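PDB 4ZA6: TetR family transcriptional regulator from Rhodococcus erythropolis, which represses transcription as the TetR-family regulator QsdR, probably acting on the quorum-sensing signal degradation gene qsdA through binding to its control DNA. Local coordinates for residues A[149-154]-A[176-180]; A[14-18]-A[53-57]; A[154-158]-A[169-173]. All coordinates share one frame; numbering follows the deposited sequence.

Contact 1 of 3, residues A[149-154]-A[176-180]; sequences ALVRIC and LIALL
Leu150 lays its CD2 methyl over the backbone of Ile177, 3.7 Å from CA, the two side chains crossing at about a right angle. The same methyl reaches CD2 of Leu180 at 3.6 Å, so one branch fills the groove between two residues a helical turn (i, i+3) apart. CG of Leu150 stands anti to its carbonyl carbon (chi1 -77°), which swings the branched end across to the other helix. On the more exposed flank Ile153 works as a second wedge: its CD1 lies 3.8 Å from CB of Leu176 and is pressed against CD1 of Leu180 at 3.5 Å, closer than usual for two methyls. Small residues suit the remaining places. Ala149 CB meets Leu180 CD2 at 3.9 Å, and the small thiol of Cys154 brings SG to 3.3 Å of CG1 of Ile177, an unusually short approach. Behind this layer, Leu79 and Phe82 of helix 74-90 back Ile177, while Thr124 of helix 115-133 touches Leu150. The short segments run nearly antiparallel, at 149° with axes 10.1 Å apart. Such a pair, with partly exposed aliphatic residues along one flank, is consistent with the two C-terminal helices by which TetR-family regulators commonly dimerise.

Contact 2 of 3, residues A[14-18]-A[53-57]; sequences AASMY and TVLAE
The hydroxyl of Tyr18 is hydrogen-bonded through OH to O2 of a bound 2-methyl-2,4-pentanediol, probably carried in from the crystallisation liquor, although such molecules often mark pockets. Behind that polar end, the ring itself serves apolar packing: CD2 of Leu55 comes down over one face, 3.7 Å from the ring centroid and 21° off the ring normal, a CH-pi contact. The methyl is displaced toward the hydroxyl-bearing rim, where its nearest neighbour is Tyr18 CZ at 3.5 Å. An aromatic residue suits this place because its broad face can receive the leucine methyl. Its CG stands anti to the backbone N (chi1 169°), which carries the ring away from helix 4-19 and across the flank of helix 47-69.

Val54 is the knob at the middle of the crossing, and its two methyls divide the work. CG2 meets CB of Ala14 at 3.7 Å, whereas CG1 sits over the backbone of Ala15, 3.9 Å from CA, and 4.0 Å from CB of Tyr18. Alanines are fitting here, since their short side chains let the backbones close in: Ala15 CA and Val54 CA are only 5.6 Å apart. The segment axes pass 9.9 Å from each other at 75°, so the touching patch is compact.

Further along, Arg8 and Glu57 join the same two helices by a salt bridge. Leu29 of helix 26-33 touches Ala14, Leu98 of helix 93-101 packs on both Tyr18 and Leu55, and Ile116 of helix 115-133 also meets Leu55; the crossing thus lies where the N-terminal helices, which carry the DNA-binding unit in TetR-family proteins, adjoin the C-terminal helices.

Contact 3 of 3, residues A[154-158]-A[169-173]; sequences CDVHL and EIETA
His157 and Glu169 clasp the open end of a helical hairpin, where a loop joins helix 143-158 to helix 170-181 and Glu169 takes the N-cap position. Two bonds make this the tight part. ND1 of His157 donates to OE2 of Glu169 at 2.6 Å, with the oxygen close to the ring plane although ring and carboxylate are turned 38° apart; the main-chain N of Glu169 returns a bond of 2.8 Å to O of His157, approaching from above the carbonyl plane. The extended glutamate chain lets its carboxylate reach the imidazole edge. On the partly exposed side, the CG2 methyl of Thr172 rests over one imidazole face, 3.6 Å from CE1 of His157. An alanine in place of His157 would probably leave OE2 without its ND1 donor and the threonine methyl without the ring face it rests on. Packing is looser on the inner side, where Leu158 CD1 and Ile170 CG1 stand 4.5 Å apart and helix 74-90 adjoins them through Val89, Arg87 and Glu90. One turn further along helix 170-181, small Ala173 lets the helices close in, its CB 4.0 Å from CB of His157.

How the contacts relate
Contacts 1 and 3 are neighbouring levels of one helical hairpin, formed by helices 143-158 and 170-181; their centres are 9 Å apart, they share Cys154, and Leu176 CD1 meets His157 NE2 at 3.4 Å. Contact 3 is nested inside the chain loop that contact 1 closes, holding the hairpin near its connecting loop while contact 1 zips it further down. Contact 2 comes first along the chain and joins helices 4-19 and 47-69 on the other side of the chain's centre, about 26 Å from contact 1 and 23 Å from contact 3, centre to centre. This separation matches the TetR plan: N-terminal helices for DNA, C-terminal ones for regulation and, probably, dimerisation.

Contact 1 of 3, residues A[149-154]-A[176-180]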
loop_
_atom_site.group_PDB
_atom_site.type_symbol
_atom_site.label_atom_id
_atom_site.label_comp_id
_atom_site.label_asym_id
_atom_site.label_seq_id
_atom_site.Cartn_x
_atom_site.Cartn_y
_atom_site.Cartn_z
ATOM N N ALA A 149 5.392 -11.560 -4.343
ATOM C CA ALA A 149 6.435 -12.018 -3.416
ATOM C C ALA A 149 7.127 -10.844 -2.707
ATOM O O ALA A 149 7.323 -10.907 -1.499
ATOM C CB ALA A 149 7.459 -12.864 -4.149
ATOM N N LEU A 150 7.464 -9.779 -3.456
ATOM C CA LEU A 150 8.106 -8.576 -2.912
ATOM C C LEU A 150 7.204 -7.932 -1.852
ATOM O O LEU A 150 7.678 -7.636 -0.767
ATOM C CB LEU A 150 8.438 -7.540 -4.024
ATOM C CG LEU A 150 9.676 -7.785 -4.934
ATOM C CD1 LEU A 150 9.970 -6.569 -5.791
ATOM C CD2 LEU A 150 10.941 -8.069 -4.119
ATOM N N VAL A 151 5.899 -7.780 -2.148
ATOM C CA VAL A 151 4.922 -7.181 -1.233
ATOM C C VAL A 151 4.806 -8.025 0.040
ATOM O O VAL A 151 4.879 -7.474 1.151
ATOM C CB VAL A 151 3.545 -7.013 -1.948
ATOM C CG1 VAL A 151 2.415 -6.661 -0.962
ATOM C CG2 VAL A 151 3.649 -5.966 -3.044
ATOM N N ARG A 152 4.607 -9.343 -0.118
ATOM C CA ARG A 152 4.454 -10.270 1.022
ATOM C C ARG A 152 5.660 -10.291 1.961
ATOM O O ARG A 152 5.468 -10.437 3.163
ATOM C CB ARG A 152 4.178 -11.702 0.540
ATOM C CG ARG A 152 2.825 -11.907 -0.165
ATOM C CD ARG A 152 1.645 -11.895 0.774
ATOM N NE ARG A 152 1.671 -13.051 1.675
ATOM C CZ ARG A 152 0.843 -13.202 2.701
ATOM N NH1 ARG A 152 -0.049 -12.263 2.982
ATOM N NH2 ARG A 152 0.916 -14.281 3.469
ATOM N N ILE A 153 6.903 -10.210 1.408
ATOM C CA ILE A 153 8.144 -10.261 2.203
ATOM C C ILE A 153 8.440 -8.969 2.889
ATOM O O ILE A 153 9.081 -8.998 3.930
ATOM C CB ILE A 153 9.427 -10.768 1.470
ATOM C CG1 ILE A 153 9.819 -9.934 0.236
ATOM C CG2 ILE A 153 9.432 -12.246 1.277
ATOM C CD1 ILE A 153 10.921 -10.414 -0.544
ATOM N N CYS A 154 8.025 -7.838 2.284
ATOM C CA CYS A 154 8.278 -6.484 2.768
ATOM C C CYS A 154 7.309 -5.963 3.765
ATOM O O CYS A 154 7.733 -5.262 4.682
ATOM C CB CYS A 154 8.415 -5.513 1.600
ATOM S SG CYS A 154 9.860 -5.829 0.565
ATOM N N LEU A 176 15.766 -7.990 1.498
ATOM C CA LEU A 176 14.897 -9.055 0.957
ATOM C C LEU A 176 14.530 -8.807 -0.514
ATOM O O LEU A 176 14.523 -9.753 -1.303
ATOM C CB LEU A 176 13.643 -9.221 1.813
ATOM C CG LEU A 176 13.856 -9.945 3.154
ATOM C CD1 LEU A 176 12.676 -9.708 4.080
ATOM C CD2 LEU A 176 14.059 -11.466 2.956
ATOM N N ILE A 177 14.268 -7.536 -0.889
ATOM C CA ILE A 177 13.997 -7.148 -2.288
ATOM C C ILE A 177 15.235 -7.440 -3.131
ATOM O O ILE A 177 15.112 -8.077 -4.182
ATOM C CB ILE A 177 13.546 -5.680 -2.417
ATOM C CG1 ILE A 177 12.234 -5.449 -1.680
ATOM C CG2 ILE A 177 13.436 -5.254 -3.893
ATOM C CD1 ILE A 177 12.020 -3.999 -1.302
ATOM N N ALA A 178 16.426 -6.987 -2.659
ATOM C CA ALA A 178 17.719 -7.228 -3.327
ATOM C C ALA A 178 17.916 -8.732 -3.573
ATOM O O ALA A 178 18.135 -9.135 -4.705
ATOM C CB ALA A 178 18.858 -6.707 -2.469
ATOM N N LEU A 179 17.763 -9.556 -2.512
ATOM C CA LEU A 179 17.874 -11.019 -2.571
ATOM C C LEU A 179 16.895 -11.612 -3.559
ATOM O O LEU A 179 17.278 -12.472 -4.336
ATOM C CB LEU A 179 17.647 -11.611 -1.170
ATOM C CG LEU A 179 17.657 -13.122 -1.030
ATOM C CD1 LEU A 179 19.092 -13.699 -1.142
ATOM C CD2 LEU A 179 17.002 -13.531 0.272
ATOM N N LEU A 180 15.644 -11.132 -3.574
ATOM C CA LEU A 180 14.658 -11.611 -4.534
ATOM C C LEU A 180 15.047 -11.245 -5.983
ATOM O O LEU A 180 14.798 -12.024 -6.894
ATOM C CB LEU A 180 13.268 -11.056 -4.208
ATOM C CG LEU A 180 12.156 -12.071 -4.399
ATOM C CD1 LEU A 180 11.739 -12.672 -3.087
ATOM C CD2 LEU A 180 10.970 -11.472 -5.143
#

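Contact 2 of 3, residues A[14-18]-A[53-57]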
loop_
_atom_site.group_PDB
_atom_site.type_symbol
_atom_site.label_atom_id
_atom_site.label_comp_id
_atom_site.label_asym_id
_atom_site.label_seq_id
_atom_site.Cartn_x
_atom_site.Cartn_y
_atom_site.Cartn_z
ATOM N N ALA A 14 -15.049 9.175 2.290
ATOM C CA ALA A 14 -14.370 8.274 3.242
ATOM C C ALA A 14 -12.858 8.598 3.333
ATOM O O ALA A 14 -12.317 8.647 4.428
ATOM C CB ALA A 14 -14.589 6.834 2.837
ATOM N N ALA A 15 -12.215 8.905 2.189
ATOM C CA ALA A 15 -10.809 9.309 2.085
ATOM C C ALA A 15 -10.561 10.631 2.821
ATOM O O ALA A 15 -9.528 10.754 3.482
ATOM C CB ALA A 15 -10.398 9.431 0.620
ATOM N N SER A 16 -11.515 11.593 2.768
ATOM C CA SER A 16 -11.356 12.863 3.501
ATOM C C SER A 16 -11.372 12.649 5.025
ATOM O O SER A 16 -10.659 13.334 5.746
ATOM C CB SER A 16 -12.379 13.915 3.058
ATOM O OG SER A 16 -13.581 13.921 3.816
ATOM N N MET A 17 -12.172 11.683 5.502
ATOM C CA MET A 17 -12.248 11.323 6.911
ATOM C C MET A 17 -10.912 10.719 7.354
ATOM O O MET A 17 -10.416 11.087 8.411
ATOM C CB MET A 17 -13.397 10.334 7.158
ATOM C CG MET A 17 -14.769 10.959 7.015
ATOM S SD MET A 17 -16.098 9.722 6.942
ATOM C CE MET A 17 -16.394 9.484 8.669
ATOM N N TYR A 18 -10.306 9.844 6.519
ATOM C CA TYR A 18 -8.999 9.224 6.791
ATOM C C TYR A 18 -7.917 10.310 6.875
ATOM O O TYR A 18 -7.217 10.387 7.880
ATOM C CB TYR A 18 -8.645 8.148 5.740
ATOM C CG TYR A 18 -7.205 7.654 5.794
ATOM C CD1 TYR A 18 -6.726 6.951 6.896
ATOM C CD2 TYR A 18 -6.336 7.865 4.726
ATOM C CE1 TYR A 18 -5.402 6.515 6.960
ATOM C CE2 TYR A 18 -5.010 7.441 4.778
ATOM C CZ TYR A 18 -4.546 6.761 5.896
ATOM O OH TYR A 18 -3.247 6.323 5.935
ATOM N N THR A 53 -10.304 -0.011 0.482
ATOM C CA THR A 53 -10.349 0.685 -0.821
ATOM C C THR A 53 -9.672 2.025 -0.713
ATOM O O THR A 53 -8.905 2.383 -1.595
ATOM C CB THR A 53 -11.811 0.829 -1.264
ATOM O OG1 THR A 53 -12.369 -0.478 -1.353
ATOM C CG2 THR A 53 -11.964 1.590 -2.592
ATOM N N VAL A 54 -9.971 2.771 0.373
ATOM C CA VAL A 54 -9.441 4.096 0.678
ATOM C C VAL A 54 -7.906 4.003 0.783
ATOM O O VAL A 54 -7.188 4.779 0.152
ATOM C CB VAL A 54 -10.114 4.636 1.982
ATOM C CG1 VAL A 54 -9.302 5.765 2.631
ATOM C CG2 VAL A 54 -11.553 5.094 1.710
ATOM N N LEU A 55 -7.420 3.027 1.555
ATOM C CA LEU A 55 -5.992 2.793 1.775
ATOM C C LEU A 55 -5.289 2.273 0.534
ATOM O O LEU A 55 -4.139 2.628 0.318
ATOM C CB LEU A 55 -5.778 1.847 2.962
ATOM C CG LEU A 55 -6.267 2.365 4.312
ATOM C CD1 LEU A 55 -6.087 1.309 5.409
ATOM C CD2 LEU A 55 -5.594 3.680 4.669
ATOM N N ALA A 56 -5.985 1.471 -0.295
ATOM C CA ALA A 56 -5.427 0.962 -1.556
ATOM C C ALA A 56 -5.223 2.124 -2.538
ATOM O O ALA A 56 -4.204 2.173 -3.209
ATOM C CB ALA A 56 -6.374 -0.061 -2.162
ATOM N N GLU A 57 -6.188 3.065 -2.623
ATOM C CA GLU A 57 -6.053 4.224 -3.519
ATOM C C GLU A 57 -4.885 5.128 -3.058
ATOM O O GLU A 57 -4.139 5.613 -3.896
ATOM C CB GLU A 57 -7.378 5.017 -3.620
ATOM C CG GLU A 57 -8.455 4.279 -4.405
ATOM C CD GLU A 57 -9.687 5.080 -4.778
ATOM O OE1 GLU A 57 -9.731 6.295 -4.481
ATOM O OE2 GLU A 57 -10.622 4.484 -5.355
#

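Contact 3 of 3, residues A[154-158]-A[169-173]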
loop_
_atom_site.group_PDB
_atom_site.type_symbol
_atom_site.label_atom_id
_atom_site.label_comp_id
_atom_site.label_asym_id
_atom_site.label_seq_id
_atom_site.Cartn_x
_atom_site.Cartn_y
_atom_site.Cartn_z
ATOM N N CYS A 154 8.025 -7.838 2.284
ATOM C CA CYS A 154 8.278 -6.484 2.768
ATOM C C CYS A 154 7.309 -5.963 3.765
ATOM O O CYS A 154 7.733 -5.262 4.682
ATOM C CB CYS A 154 8.415 -5.513 1.600
ATOM S SG CYS A 154 9.860 -5.829 0.565
ATOM N N ASP A 155 5.998 -6.174 3.537
ATOM C CA ASP A 155 5.010 -5.549 4.391
ATOM C C ASP A 155 5.075 -5.837 5.898
ATOM O O ASP A 155 4.924 -4.890 6.694
ATOM C CB ASP A 155 3.615 -5.560 3.795
ATOM C CG ASP A 155 2.978 -6.910 3.556
ATOM O OD1 ASP A 155 3.513 -7.942 4.085
ATOM O OD2 ASP A 155 1.933 -6.945 2.867
ATOM N N VAL A 156 5.447 -7.080 6.291
ATOM C CA VAL A 156 5.587 -7.417 7.722
ATOM C C VAL A 156 6.731 -6.640 8.382
ATOM O O VAL A 156 6.720 -6.447 9.598
ATOM C CB VAL A 156 5.630 -8.946 8.036
ATOM C CG1 VAL A 156 4.260 -9.588 7.789
ATOM C CG2 VAL A 156 6.714 -9.651 7.222
ATOM N N HIS A 157 7.730 -6.210 7.570
ATOM C CA HIS A 157 8.875 -5.440 8.058
ATOM C C HIS A 157 8.499 -3.987 8.142
ATOM O O HIS A 157 8.804 -3.340 9.153
ATOM C CB HIS A 157 10.125 -5.661 7.191
ATOM C CG HIS A 157 10.701 -7.025 7.361
ATOM N ND1 HIS A 157 11.351 -7.388 8.517
ATOM C CD2 HIS A 157 10.649 -8.094 6.539
ATOM C CE1 HIS A 157 11.699 -8.650 8.354
ATOM N NE2 HIS A 157 11.319 -9.110 7.175
ATOM N N LEU A 158 7.829 -3.458 7.097
ATOM C CA LEU A 158 7.364 -2.068 7.138
ATOM C C LEU A 158 6.507 -1.822 8.376
ATOM O O LEU A 158 6.678 -0.808 9.060
ATOM C CB LEU A 158 6.592 -1.728 5.861
ATOM C CG LEU A 158 5.956 -0.342 5.774
ATOM C CD1 LEU A 158 6.968 0.785 6.070
ATOM C CD2 LEU A 158 5.272 -0.153 4.437
ATOM N N GLU A 169 11.105 -1.929 9.863
ATOM C CA GLU A 169 12.370 -2.540 9.436
ATOM C C GLU A 169 12.611 -2.349 7.934
ATOM O O GLU A 169 12.607 -3.316 7.165
ATOM C CB GLU A 169 12.414 -4.012 9.849
ATOM C CG GLU A 169 12.265 -4.193 11.350
ATOM C CD GLU A 169 11.954 -5.599 11.816
ATOM O OE1 GLU A 169 11.956 -5.819 13.045
ATOM O OE2 GLU A 169 11.588 -6.452 10.976
ATOM N N ILE A 170 12.816 -1.088 7.523
ATOM C CA ILE A 170 12.997 -0.721 6.110
ATOM C C ILE A 170 14.224 -1.348 5.445
ATOM O O ILE A 170 14.091 -1.920 4.364
ATOM C CB ILE A 170 12.805 0.807 5.858
ATOM C CG1 ILE A 170 11.401 1.251 6.345
ATOM C CG2 ILE A 170 13.032 1.186 4.363
ATOM C CD1 ILE A 170 11.169 2.735 6.452
ATOM N N GLU A 171 15.399 -1.283 6.107
ATOM C CA GLU A 171 16.634 -1.860 5.572
ATOM C C GLU A 171 16.560 -3.343 5.376
ATOM O O GLU A 171 17.067 -3.844 4.384
ATOM C CB GLU A 171 17.877 -1.463 6.391
ATOM C CG GLU A 171 18.242 0.006 6.215
ATOM C CD GLU A 171 18.516 0.513 4.805
ATOM O OE1 GLU A 171 18.242 1.706 4.560
ATOM O OE2 GLU A 171 18.996 -0.261 3.946
ATOM N N THR A 172 15.926 -4.054 6.313
ATOM C CA THR A 172 15.736 -5.505 6.196
ATOM C C THR A 172 14.803 -5.798 5.031
ATOM O O THR A 172 15.060 -6.734 4.290
ATOM C CB THR A 172 15.245 -6.108 7.527
ATOM O OG1 THR A 172 16.232 -5.874 8.529
ATOM C CG2 THR A 172 15.000 -7.589 7.435
ATOM N N ALA A 173 13.764 -4.989 4.830
ATOM C CA ALA A 173 12.841 -5.216 3.705
ATOM C C ALA A 173 13.588 -5.002 2.379
ATOM O O ALA A 173 13.418 -5.796 1.457
ATOM C CB ALA A 173 11.631 -4.291 3.799
#